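Local coordinates for centrosomal protein of 104 kDa (Homo sapiens, PDB 5LPH) that is required for cilium formation and for the structural integrity of the ciliary tip, and interacts with tubulin, this chain being its HEAT-repeat TOG domain, at residues A[121-124]-A[125-129]. Numbering follows the deposited sequence.
Sequences TQYI and PKHKL
Pro-125 lays its ring against the turn before it, CG 3.2 Å from Thr-121 O; lacking an N-H, it kinks the helix, but so near the end the lost bond probably costs little. Lys-126 N restores the pattern with a hydrogen bond to Gln-122 O at 3.0 Å, while its chain packs on Met-75 and NZ hydrogen-bonds weakly to Met-77 O. His-127 N donates a hydrogen bond to Tyr-123 O (3.2 Å), and its imidazole meets the phenol in a T-shaped pair (planes at 65°), CD2 3.8 Å above one face of Tyr-123. With CG anti to the backbone N (chi1 -177°), the phenol stands beside the carbonyl carbon, whose oxygen accepts His-127 N. Exposed Lys-128 takes the positive phi of a Schellman C' residue, usually glycine; its N hydrogen-bonds weakly to Pro-125 O, and Leu-129 N to Ile-124 O, nearly straight (168°). Leu-129 CD2 comes within 4.2 Å of Tyr-123 CE2, and Tyr-123 OH hydrogen-bonds to Leu-86 O of helix 83-100. A leucine in place of Tyr-123 would probably leave the imidazole edge without its aromatic face and Leu-86 O without this donor. Backbone bonds thus end the helix; buried aromatics fasten it within the HEAT-repeat array.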
loop_
_atom_site.group_PDB
_atom_site.type_symbol
_atom_site.label_atom_id
_atom_site.label_comp_id
_atom_site.label_asym_id
_atom_site.label_seq_id
_atom_site.Cartn_x
_atom_site.Cartn_y
_atom_site.Cartn_z
ATOM N N THR A 121 -12.583 -7.344 4.882
ATOM C CA THR A 121 -13.968 -6.988 4.521
ATOM C C THR A 121 -15.049 -7.970 4.995
ATOM O O THR A 121 -16.219 -7.592 5.076
ATOM C CB THR A 121 -14.026 -6.791 2.970
ATOM O OG1 THR A 121 -13.191 -5.682 2.625
ATOM C CG2 THR A 121 -15.432 -6.566 2.351
ATOM N N GLN A 122 -14.679 -9.213 5.306
ATOM C CA GLN A 122 -15.665 -10.243 5.679
ATOM C C GLN A 122 -15.416 -10.873 7.051
ATOM O O GLN A 122 -16.325 -10.926 7.874
ATOM C CB GLN A 122 -15.729 -11.328 4.601
ATOM C CG GLN A 122 -15.927 -10.784 3.190
ATOM C CD GLN A 122 -16.233 -11.872 2.175
ATOM O OE1 GLN A 122 -15.434 -12.142 1.271
ATOM N NE2 GLN A 122 -17.386 -12.516 2.329
ATOM N N TYR A 123 -14.196 -11.352 7.284
ATOM C CA TYR A 123 -13.831 -12.050 8.527
ATOM C C TYR A 123 -13.880 -11.132 9.743
ATOM O O TYR A 123 -14.489 -11.476 10.754
ATOM C CB TYR A 123 -12.427 -12.637 8.374
ATOM C CG TYR A 123 -11.877 -13.463 9.526
ATOM C CD1 TYR A 123 -12.119 -14.836 9.612
ATOM C CD2 TYR A 123 -11.048 -12.885 10.486
ATOM C CE1 TYR A 123 -11.579 -15.600 10.640
ATOM C CE2 TYR A 123 -10.505 -13.640 11.514
ATOM C CZ TYR A 123 -10.773 -14.996 11.588
ATOM O OH TYR A 123 -10.221 -15.734 12.613
ATOM N N ILE A 124 -13.221 -9.981 9.650
ATOM C CA ILE A 124 -13.172 -9.026 10.769
ATOM C C ILE A 124 -14.573 -8.541 11.213
ATOM O O ILE A 124 -14.888 -8.632 12.398
ATOM C CB ILE A 124 -12.186 -7.859 10.495
ATOM C CG1 ILE A 124 -10.746 -8.364 10.684
ATOM C CG2 ILE A 124 -12.459 -6.665 11.411
ATOM C CD1 ILE A 124 -9.663 -7.413 10.210
ATOM N N PRO A 125 -15.405 -8.031 10.274
ATOM C CA PRO A 125 -16.792 -7.668 10.641
ATOM C C PRO A 125 -17.703 -8.833 11.072
ATOM O O PRO A 125 -18.576 -8.628 11.918
ATOM C CB PRO A 125 -17.337 -6.986 9.373
ATOM C CG PRO A 125 -16.380 -7.323 8.284
ATOM C CD PRO A 125 -15.049 -7.518 8.938
ATOM N N LYS A 126 -17.505 -10.026 10.512
ATOM C CA LYS A 126 -18.267 -11.221 10.924
ATOM C C LYS A 126 -18.091 -11.553 12.406
ATOM O O LYS A 126 -19.062 -11.868 13.089
ATOM C CB LYS A 126 -17.871 -12.436 10.072
ATOM C CG LYS A 126 -18.471 -13.773 10.500
ATOM C CD LYS A 126 -18.595 -14.720 9.314
ATOM C CE LYS A 126 -19.173 -16.071 9.702
ATOM N NZ LYS A 126 -18.120 -17.100 9.899
ATOM N N HIS A 127 -16.853 -11.478 12.889
ATOM C CA HIS A 127 -16.526 -11.823 14.274
ATOM C C HIS A 127 -16.410 -10.600 15.194
ATOM O O HIS A 127 -15.992 -10.737 16.347
ATOM C CB HIS A 127 -15.239 -12.650 14.308
ATOM C CG HIS A 127 -15.332 -13.936 13.551
ATOM N ND1 HIS A 127 -16.081 -15.003 13.992
ATOM C CD2 HIS A 127 -14.775 -14.324 12.381
ATOM C CE1 HIS A 127 -15.981 -15.997 13.126
ATOM N NE2 HIS A 127 -15.194 -15.611 12.138
ATOM N N LYS A 128 -16.775 -9.420 14.680
ATOM C CA LYS A 128 -16.777 -8.164 15.435
ATOM C C LYS A 128 -15.430 -7.884 16.112
ATOM O O LYS A 128 -15.373 -7.541 17.297
ATOM C CB LYS A 128 -17.922 -8.155 16.452
ATOM C CG LYS A 128 -19.290 -8.466 15.852
ATOM C CD LYS A 128 -20.417 -8.060 16.804
ATOM C CE LYS A 128 -21.635 -8.990 16.778
ATOM N NZ LYS A 128 -22.804 -8.426 16.027
ATOM N N LEU A 129 -14.350 -8.048 15.348
ATOM C CA LEU A 129 -12.998 -7.782 15.844
ATOM C C LEU A 129 -12.720 -6.286 15.757
ATOM O O LEU A 129 -13.424 -5.548 15.066
ATOM C CB LEU A 129 -11.930 -8.597 15.086
ATOM C CG LEU A 129 -11.688 -10.061 15.527
ATOM C CD1 LEU A 129 -13.025 -10.741 15.740
ATOM C CD2 LEU A 129 -10.772 -10.943 14.670
#